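Glycosyl hydrolase, family 38 (Enterococcus faecalis, PDB 5KBP) probably hydrolyses alpha-mannosidic linkages in carbohydrates, as a metal-dependent glycosidase of family 38. Local coordinates at residues F406-V420 against Q794-T808. Residues are numbered along the deposited sequence; the frame is centred on the assembly and turned at random.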
ATOM      1  N   PHE A 406     -22.307 -13.691  26.686  1.00 55.69           N
ATOM      2  CA  PHE A 406     -21.051 -13.417  26.004  1.00 50.17           C
ATOM      3  C   PHE A 406     -20.011 -14.421  26.479  1.00 56.71           C
ATOM      4  O   PHE A 406     -20.131 -14.999  27.563  1.00 60.80           O
ATOM      5  CB  PHE A 406     -20.574 -11.976  26.239  1.00 46.90           C
ATOM      6  CG  PHE A 406     -20.367 -11.628  27.687  1.00 53.57           C
ATOM      7  CD1 PHE A 406     -21.424 -11.177  28.463  1.00 58.92           C
ATOM      8  CD2 PHE A 406     -19.115 -11.742  28.271  1.00 53.18           C
ATOM      9  CE1 PHE A 406     -21.237 -10.854  29.795  1.00 59.25           C
ATOM     10  CE2 PHE A 406     -18.923 -11.420  29.603  1.00 50.93           C
ATOM     11  CZ  PHE A 406     -19.985 -10.975  30.365  1.00 50.56           C
ATOM     12  N   VAL A 407     -18.981 -14.622  25.656  1.00 50.27           N
ATOM     13  CA  VAL A 407     -17.984 -15.666  25.872  1.00 56.56           C
ATOM     14  C   VAL A 407     -16.597 -15.038  25.926  1.00 53.72           C
ATOM     15  O   VAL A 407     -16.268 -14.164  25.118  1.00 52.94           O
ATOM     16  CB  VAL A 407     -18.049 -16.742  24.767  1.00 55.27           C
ATOM     17  CG1 VAL A 407     -17.070 -17.868  25.057  1.00 56.89           C
ATOM     18  CG2 VAL A 407     -19.465 -17.282  24.630  1.00 52.34           C
ATOM     19  N   LEU A 408     -15.784 -15.498  26.877  1.00 56.95           N
ATOM     20  CA  LEU A 408     -14.404 -15.056  27.039  1.00 62.33           C
ATOM     21  C   LEU A 408     -13.467 -16.198  26.664  1.00 62.27           C
ATOM     22  O   LEU A 408     -13.561 -17.289  27.233  1.00 64.44           O
ATOM     23  CB  LEU A 408     -14.137 -14.601  28.474  1.00 66.18           C
ATOM     24  CG  LEU A 408     -14.483 -13.151  28.815  1.00 72.54           C
ATOM     25  CD1 LEU A 408     -14.391 -12.914  30.315  1.00 72.34           C
ATOM     26  CD2 LEU A 408     -13.559 -12.206  28.065  1.00 69.18           C
ATOM     27  N   PHE A 409     -12.565 -15.942  25.720  1.00 54.95           N
ATOM     28  CA  PHE A 409     -11.595 -16.928  25.268  1.00 47.85           C
ATOM     29  C   PHE A 409     -10.204 -16.565  25.767  1.00 53.74           C
ATOM     30  O   PHE A 409      -9.794 -15.402  25.702  1.00 64.58           O
ATOM     31  CB  PHE A 409     -11.561 -17.023  23.739  1.00 49.44           C
ATOM     32  CG  PHE A 409     -12.832 -17.527  23.127  1.00 51.67           C
ATOM     33  CD1 PHE A 409     -13.859 -16.652  22.816  1.00 50.00           C
ATOM     34  CD2 PHE A 409     -12.992 -18.872  22.839  1.00 48.11           C
ATOM     35  CE1 PHE A 409     -15.027 -17.110  22.242  1.00 52.39           C
ATOM     36  CE2 PHE A 409     -14.158 -19.336  22.266  1.00 53.16           C
ATOM     37  CZ  PHE A 409     -15.177 -18.454  21.967  1.00 55.56           C
ATOM     38  N   ASN A 410      -9.482 -17.565  26.263  1.00 49.46           N
ATOM     39  CA  ASN A 410      -8.051 -17.448  26.525  1.00 53.70           C
ATOM     40  C   ASN A 410      -7.352 -18.171  25.382  1.00 54.54           C
ATOM     41  O   ASN A 410      -7.342 -19.401  25.328  1.00 58.12           O
ATOM     42  CB  ASN A 410      -7.678 -18.035  27.883  1.00 53.98           C
ATOM     43  CG  ASN A 410      -6.198 -17.860  28.217  1.00 52.57           C
ATOM     44  OD1 ASN A 410      -5.428 -17.305  27.432  1.00 53.78           O
ATOM     45  ND2 ASN A 410      -5.803 -18.319  29.400  1.00 52.52           N
ATOM     46  N   THR A 411      -6.789 -17.404  24.450  1.00 46.46           N
ATOM     47  CA  THR A 411      -6.123 -17.956  23.276  1.00 53.47           C
ATOM     48  C   THR A 411      -4.615 -18.078  23.469  1.00 56.30           C
ATOM     49  O   THR A 411      -3.861 -18.056  22.491  1.00 55.95           O
ATOM     50  CB  THR A 411      -6.436 -17.107  22.044  1.00 52.03           C
ATOM     51  OG1 THR A 411      -6.078 -15.742  22.300  1.00 61.28           O
ATOM     52  CG2 THR A 411      -7.918 -17.181  21.720  1.00 43.42           C
ATOM     53  N   SER A 412      -4.160 -18.209  24.714  1.00 59.00           N
ATOM     54  CA  SER A 412      -2.748 -18.366  25.022  1.00 47.56           C
ATOM     55  C   SER A 412      -2.545 -19.638  25.834  1.00 52.27           C
ATOM     56  O   SER A 412      -3.501 -20.295  26.255  1.00 52.56           O
ATOM     57  CB  SER A 412      -2.199 -17.152  25.788  1.00 47.49           C
ATOM     58  OG  SER A 412      -2.586 -17.184  27.153  1.00 42.56           O
ATOM     59  N   GLY A 413      -1.278 -19.984  26.045  1.00 49.60           N
ATOM     60  CA  GLY A 413      -0.940 -21.189  26.776  1.00 47.25           C
ATOM     61  C   GLY A 413      -0.555 -20.944  28.220  1.00 47.66           C
ATOM     62  O   GLY A 413       0.033 -21.817  28.866  1.00 50.58           O
ATOM     63  N   TYR A 414      -0.887 -19.768  28.742  1.00 47.63           N
ATOM     64  CA  TYR A 414      -0.536 -19.391  30.102  1.00 47.45           C
ATOM     65  C   TYR A 414      -1.791 -19.082  30.906  1.00 56.28           C
ATOM     66  O   TYR A 414      -2.824 -18.696  30.352  1.00 53.87           O
ATOM     67  CB  TYR A 414       0.388 -18.170  30.119  1.00 44.47           C
ATOM     68  CG  TYR A 414       1.448 -18.192  29.044  1.00 52.67           C
ATOM     69  CD1 TYR A 414       2.601 -18.948  29.196  1.00 54.03           C
ATOM     70  CD2 TYR A 414       1.292 -17.459  27.875  1.00 50.85           C
ATOM     71  CE1 TYR A 414       3.573 -18.971  28.215  1.00 55.62           C
ATOM     72  CE2 TYR A 414       2.260 -17.477  26.887  1.00 44.46           C
ATOM     73  CZ  TYR A 414       3.399 -18.235  27.062  1.00 50.89           C
ATOM     74  OH  TYR A 414       4.366 -18.258  26.083  1.00 47.99           O
ATOM     75  N   GLN A 415      -1.692 -19.264  32.220  1.00 56.44           N
ATOM     76  CA  GLN A 415      -2.733 -18.785  33.117  1.00 62.32           C
ATOM     77  C   GLN A 415      -2.803 -17.269  33.031  1.00 65.80           C
ATOM     78  O   GLN A 415      -1.836 -16.577  33.367  1.00 66.98           O
ATOM     79  CB  GLN A 415      -2.443 -19.225  34.551  1.00 66.65           C
ATOM     80  CG  GLN A 415      -2.197 -20.715  34.702  1.00 79.66           C
ATOM     81  CD  GLN A 415      -3.261 -21.398  35.533  1.00 90.23           C
ATOM     82  OE1 GLN A 415      -3.647 -20.908  36.595  1.00 97.51           O
ATOM     83  NE2 GLN A 415      -3.747 -22.536  35.052  1.00 83.80           N
ATOM     84  N   LYS A 416      -3.933 -16.750  32.568  1.00 65.01           N
ATOM     85  CA  LYS A 416      -4.067 -15.330  32.287  1.00 66.23           C
ATOM     86  C   LYS A 416      -4.887 -14.647  33.372  1.00 64.79           C
ATOM     87  O   LYS A 416      -5.981 -15.107  33.718  1.00 66.58           O
ATOM     88  CB  LYS A 416      -4.707 -15.098  30.918  1.00 71.33           C
ATOM     89  CG  LYS A 416      -4.134 -13.886  30.222  1.00 71.54           C
ATOM     90  CD  LYS A 416      -4.951 -13.453  29.033  1.00 69.73           C
ATOM     91  CE  LYS A 416      -4.381 -12.168  28.475  1.00 70.38           C
ATOM     92  NZ  LYS A 416      -4.010 -11.214  29.555  1.00 66.26           N
ATOM     93  N   THR A 417      -4.349 -13.550  33.901  1.00 56.40           N
ATOM     94  CA  THR A 417      -5.016 -12.726  34.901  1.00 56.29           C
ATOM     95  C   THR A 417      -5.113 -11.309  34.358  1.00 65.66           C
ATOM     96  O   THR A 417      -4.093 -10.706  34.009  1.00 71.44           O
ATOM     97  CB  THR A 417      -4.252 -12.744  36.225  1.00 56.04           C
ATOM     98  OG1 THR A 417      -4.255 -14.072  36.763  1.00 59.39           O
ATOM     99  CG2 THR A 417      -4.897 -11.795  37.214  1.00 70.73           C
ATOM    100  N   GLU A 418      -6.332 -10.779  34.291  1.00 64.76           N
ATOM    101  CA  GLU A 418      -6.550  -9.499  33.633  1.00 72.87           C
ATOM    102  C   GLU A 418      -7.920  -8.955  34.014  1.00 70.87           C
ATOM    103  O   GLU A 418      -8.884  -9.716  34.123  1.00 79.18           O
ATOM    104  CB  GLU A 418      -6.441  -9.651  32.109  1.00 86.08           C
ATOM    105  CG  GLU A 418      -6.900  -8.449  31.303  1.00100.18           C
ATOM    106  CD  GLU A 418      -6.656  -8.625  29.818  1.00112.72           C
ATOM    107  OE1 GLU A 418      -5.624  -9.226  29.453  1.00116.20           O
ATOM    108  OE2 GLU A 418      -7.497  -8.168  29.015  1.00117.80           O
ATOM    109  N   VAL A 419      -7.991  -7.643  34.222  1.00 57.20           N
ATOM    110  CA  VAL A 419      -9.261  -6.943  34.378  1.00 57.15           C
ATOM    111  C   VAL A 419      -9.778  -6.634  32.977  1.00 62.59           C
ATOM    112  O   VAL A 419      -9.259  -5.748  32.293  1.00 62.47           O
ATOM    113  CB  VAL A 419      -9.105  -5.669  35.214  1.00 59.75           C
ATOM    114  CG1 VAL A 419     -10.410  -4.890  35.239  1.00 65.43           C
ATOM    115  CG2 VAL A 419      -8.667  -6.019  36.628  1.00 44.86           C
ATOM    116  N   VAL A 420     -10.802  -7.366  32.550  1.00 64.20           N
ATOM    117  CA  VAL A 420     -11.243  -7.370  31.161  1.00 65.50           C
ATOM    118  C   VAL A 420     -12.408  -6.407  30.984  1.00 64.77           C
ATOM    119  O   VAL A 420     -13.157  -6.115  31.924  1.00 73.44           O
ATOM    120  CB  VAL A 420     -11.627  -8.799  30.719  1.00 73.35           C
ATOM    121  CG1 VAL A 420     -11.707  -8.900  29.200  1.00 74.07           C
ATOM    122  CG2 VAL A 420     -10.632  -9.802  31.268  1.00 82.60           C
ATOM    123  N   GLN A 794       6.630 -15.800  31.200  1.00 63.14           N
ATOM    124  CA  GLN A 794       5.361 -16.292  30.672  1.00 65.78           C
ATOM    125  C   GLN A 794       4.300 -15.198  30.689  1.00 66.99           C
ATOM    126  O   GLN A 794       3.579 -15.002  29.703  1.00 65.98           O
ATOM    127  CB  GLN A 794       4.898 -17.509  31.475  1.00 55.06           C
ATOM    128  CG  GLN A 794       5.768 -18.745  31.299  1.00 55.84           C
ATOM    129  CD  GLN A 794       5.253 -19.937  32.084  1.00 57.65           C
ATOM    130  OE1 GLN A 794       4.969 -19.834  33.277  1.00 68.81           O
ATOM    131  NE2 GLN A 794       5.123 -21.075  31.412  1.00 48.18           N
ATOM    132  N   GLN A 795       4.189 -14.476  31.806  1.00 61.45           N
ATOM    133  CA  GLN A 795       3.236 -13.372  31.878  1.00 66.01           C
ATOM    134  C   GLN A 795       3.629 -12.233  30.946  1.00 62.06           C
ATOM    135  O   GLN A 795       2.762 -11.473  30.499  1.00 56.15           O
ATOM    136  CB  GLN A 795       3.120 -12.871  33.318  1.00 69.52           C
ATOM    137  CG  GLN A 795       2.505 -13.877  34.280  1.00 66.47           C
ATOM    138  N   ALA A 796       4.922 -12.096  30.644  1.00 55.34           N
ATOM    139  CA  ALA A 796       5.342 -11.121  29.643  1.00 53.01           C
ATOM    140  C   ALA A 796       4.858 -11.522  28.256  1.00 56.88           C
ATOM    141  O   ALA A 796       4.410 -10.672  27.477  1.00 54.09           O
ATOM    142  CB  ALA A 796       6.863 -10.967  29.661  1.00 56.57           C
ATOM    143  N   TYR A 797       4.942 -12.815  27.928  1.00 52.16           N
ATOM    144  CA  TYR A 797       4.321 -13.308  26.704  1.00 50.88           C
ATOM    145  C   TYR A 797       2.811 -13.126  26.750  1.00 56.58           C
ATOM    146  O   TYR A 797       2.183 -12.790  25.739  1.00 58.45           O
ATOM    147  CB  TYR A 797       4.660 -14.785  26.494  1.00 53.32           C
ATOM    148  CG  TYR A 797       6.126 -15.083  26.287  1.00 56.38           C
ATOM    149  CD1 TYR A 797       6.922 -14.262  25.501  1.00 57.52           C
ATOM    150  CD2 TYR A 797       6.712 -16.195  26.876  1.00 53.74           C
ATOM    151  CE1 TYR A 797       8.265 -14.541  25.311  1.00 48.40           C
ATOM    152  CE2 TYR A 797       8.050 -16.482  26.693  1.00 52.71           C
ATOM    153  CZ  TYR A 797       8.823 -15.652  25.909  1.00 47.91           C
ATOM    154  OH  TYR A 797      10.156 -15.934  25.725  1.00 48.36           O
ATOM    155  N   SER A 798       2.211 -13.346  27.924  1.00 59.48           N
ATOM    156  CA  SER A 798       0.759 -13.295  28.044  1.00 59.90           C
ATOM    157  C   SER A 798       0.223 -11.876  27.902  1.00 59.67           C
ATOM    158  O   SER A 798      -0.929 -11.691  27.493  1.00 66.13           O
ATOM    159  CB  SER A 798       0.330 -13.893  29.384  1.00 63.41           C
ATOM    160  OG  SER A 798      -1.079 -13.949  29.489  1.00 74.84           O
ATOM    161  N   ALA A 799       1.035 -10.868  28.230  1.00 57.20           N
ATOM    162  CA  ALA A 799       0.570  -9.488  28.138  1.00 58.97           C
ATOM    163  C   ALA A 799       0.378  -9.047  26.692  1.00 66.67           C
ATOM    164  O   ALA A 799      -0.432  -8.152  26.421  1.00 70.79           O
ATOM    165  CB  ALA A 799       1.549  -8.556  28.853  1.00 57.53           C
ATOM    166  N   GLN A 800       1.105  -9.657  25.754  1.00 64.88           N
ATOM    167  CA  GLN A 800       0.964  -9.326  24.342  1.00 63.95           C
ATOM    168  C   GLN A 800      -0.246  -9.983  23.691  1.00 60.63           C
ATOM    169  O   GLN A 800      -0.556  -9.665  22.537  1.00 63.92           O
ATOM    170  CB  GLN A 800       2.226  -9.730  23.574  1.00 65.44           C
ATOM    171  CG  GLN A 800       3.430  -8.844  23.825  1.00 66.21           C
ATOM    172  CD  GLN A 800       4.569  -9.134  22.865  1.00 69.87           C
ATOM    173  OE1 GLN A 800       4.506 -10.081  22.082  1.00 79.77           O
ATOM    174  NE2 GLN A 800       5.612  -8.314  22.917  1.00 64.99           N
ATOM    175  N   ILE A 801      -0.933 -10.879  24.391  1.00 55.10           N
ATOM    176  CA  ILE A 801      -2.045 -11.629  23.812  1.00 52.99           C
ATOM    177  C   ILE A 801      -3.342 -11.202  24.489  1.00 57.62           C
ATOM    178  O   ILE A 801      -3.652 -11.685  25.585  1.00 62.06           O
ATOM    179  CB  ILE A 801      -1.820 -13.142  23.954  1.00 50.11           C
ATOM    180  CG1 ILE A 801      -0.440 -13.526  23.415  1.00 55.06           C
ATOM    181  CG2 ILE A 801      -2.914 -13.913  23.232  1.00 51.84           C
ATOM    182  CD1 ILE A 801      -0.070 -14.973  23.653  1.00 62.75           C
ATOM    183  N   PRO A 802      -4.132 -10.320  23.881  1.00 53.23           N
ATOM    184  CA  PRO A 802      -5.348  -9.840  24.545  1.00 58.62           C
ATOM    185  C   PRO A 802      -6.431 -10.909  24.587  1.00 66.21           C
ATOM    186  O   PRO A 802      -6.443 -11.860  23.802  1.00 62.45           O
ATOM    187  CB  PRO A 802      -5.776  -8.655  23.676  1.00 55.20           C
ATOM    188  CG  PRO A 802      -5.259  -9.001  22.316  1.00 55.49           C
ATOM    189  CD  PRO A 802      -3.952  -9.718  22.549  1.00 54.87           C
ATOM    190  N   PHE A 803      -7.352 -10.735  25.533  1.00 76.10           N
ATOM    191  CA  PHE A 803      -8.515 -11.608  25.610  1.00 73.51           C
ATOM    192  C   PHE A 803      -9.396 -11.430  24.379  1.00 70.09           C
ATOM    193  O   PHE A 803      -9.445 -10.358  23.769  1.00 79.97           O
ATOM    194  CB  PHE A 803      -9.330 -11.316  26.873  1.00 75.27           C
ATOM    195  CG  PHE A 803      -8.930 -12.143  28.065  1.00 79.80           C
ATOM    196  CD1 PHE A 803      -9.143 -13.511  28.077  1.00 74.32           C
ATOM    197  CD2 PHE A 803      -8.361 -11.550  29.180  1.00 86.66           C
ATOM    198  CE1 PHE A 803      -8.782 -14.275  29.170  1.00 75.65           C
ATOM    199  CE2 PHE A 803      -8.001 -12.309  30.280  1.00 82.49           C
ATOM    200  CZ  PHE A 803      -8.212 -13.674  30.275  1.00 78.90           C
ATOM    201  N   THR A 804     -10.095 -12.499  24.011  1.00 62.82           N
ATOM    202  CA  THR A 804     -11.061 -12.474  22.919  1.00 52.23           C
ATOM    203  C   THR A 804     -12.456 -12.585  23.523  1.00 59.49           C
ATOM    204  O   THR A 804     -12.850 -13.654  24.001  1.00 72.56           O
ATOM    205  CB  THR A 804     -10.802 -13.599  21.918  1.00 46.14           C
ATOM    206  OG1 THR A 804      -9.558 -13.365  21.245  1.00 53.69           O
ATOM    207  CG2 THR A 804     -11.925 -13.667  20.893  1.00 47.69           C
ATOM    208  N   ALA A 805     -13.190 -11.477  23.513  1.00 51.33           N
ATOM    209  CA  ALA A 805     -14.553 -11.421  24.018  1.00 50.73           C
ATOM    210  C   ALA A 805     -15.528 -11.388  22.852  1.00 50.79           C
ATOM    211  O   ALA A 805     -15.273 -10.737  21.834  1.00 62.08           O
ATOM    212  CB  ALA A 805     -14.762 -10.195  24.910  1.00 46.51           C
ATOM    213  N   ALA A 806     -16.647 -12.091  23.004  1.00 51.46           N
ATOM    214  CA  ALA A 806     -17.630 -12.190  21.938  1.00 46.61           C
ATOM    215  C   ALA A 806     -19.011 -12.390  22.536  1.00 49.68           C
ATOM    216  O   ALA A 806     -19.187 -13.195  23.452  1.00 53.27           O
ATOM    217  CB  ALA A 806     -17.309 -13.345  20.991  1.00 52.86           C
ATOM    218  N   THR A 807     -19.984 -11.660  22.005  1.00 51.54           N
ATOM    219  CA  THR A 807     -21.371 -11.849  22.387  1.00 48.53           C
ATOM    220  C   THR A 807     -22.054 -12.816  21.425  1.00 56.93           C
ATOM    221  O   THR A 807     -21.615 -13.019  20.290  1.00 55.67           O
ATOM    222  CB  THR A 807     -22.119 -10.515  22.405  1.00 49.03           C
ATOM    223  OG1 THR A 807     -22.145  -9.961  21.082  1.00 49.19           O
ATOM    224  CG2 THR A 807     -21.437  -9.534  23.346  1.00 56.29           C
ATOM    225  N   THR A 808     -23.137 -13.419  21.902  1.00 60.12           N
ATOM    226  CA  THR A 808     -23.935 -14.334  21.098  1.00 61.50           C
ATOM    227  C   THR A 808     -25.334 -14.379  21.692  1.00 58.52           C
ATOM    228  O   THR A 808     -25.583 -13.861  22.783  1.00 55.75           O
ATOM    229  CB  THR A 808     -23.306 -15.732  21.041  1.00 65.40           C
ATOM    230  OG1 THR A 808     -24.091 -16.581  20.195  1.00 62.73           O
ATOM    231  CG2 THR A 808     -23.233 -16.340  22.431  1.00 68.56           C
TER
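Phe-803, with Lys-416 across one face of its ring, buries more surface against the other segment than any other residue here, and it illustrates how one aromatic ring just before strand 804-807 can pack against strand 416-420 and the end of strand 406-410. The aliphatic chain of Lys-416 makes a CH-pi contact, with CD 3.7 Å from the centroid of the Phe-803 ring. Stretched as far as CE, the lysine chain turns at its last torsion (chi4 -42°), and NZ forms a salt bridge with Glu-418 OE1 at 2.6 Å. Glu-418 in turn runs along the ring edge, its carboxylate plane steeply inclined to the ring, while Val-420 CG2 approaches CD2 of Phe-803 to 3.5 Å.

Farther along, Tyr-414 rests on the C-terminal part of helix 789-799. The backbone carbonyl oxygen of Gln-794 sits over the centre of its ring, and CB of Tyr-797 lies 3.6 Å from CE2 of Tyr-414, whose OH is hydrogen-bonded to Trp-831 N. Asn-410 shapes the approach to this tyrosine: OD1 accepts from both N and OG of Ser-412, the first bond making an Asx turn, and ND2 reaches Tyr-414 O.

Where strands 406-410 and 804-807 pair antiparallel, Phe-409 and Thr-804 still pack together, beside the bond from Phe-409 N to Thr-804 O at 2.9 Å. The looser side carries Leu-408 against the methyl of Ala-805 and Phe-406 against Thr-807, which is exposed to solvent.

Strand 404-410 pairs antiparallel with both 804-807 and 503-511, with Phe-409, Thr-804 and Ala-806 against helix 362-393 and Thr-411 and Ile-801 against helix 304-332.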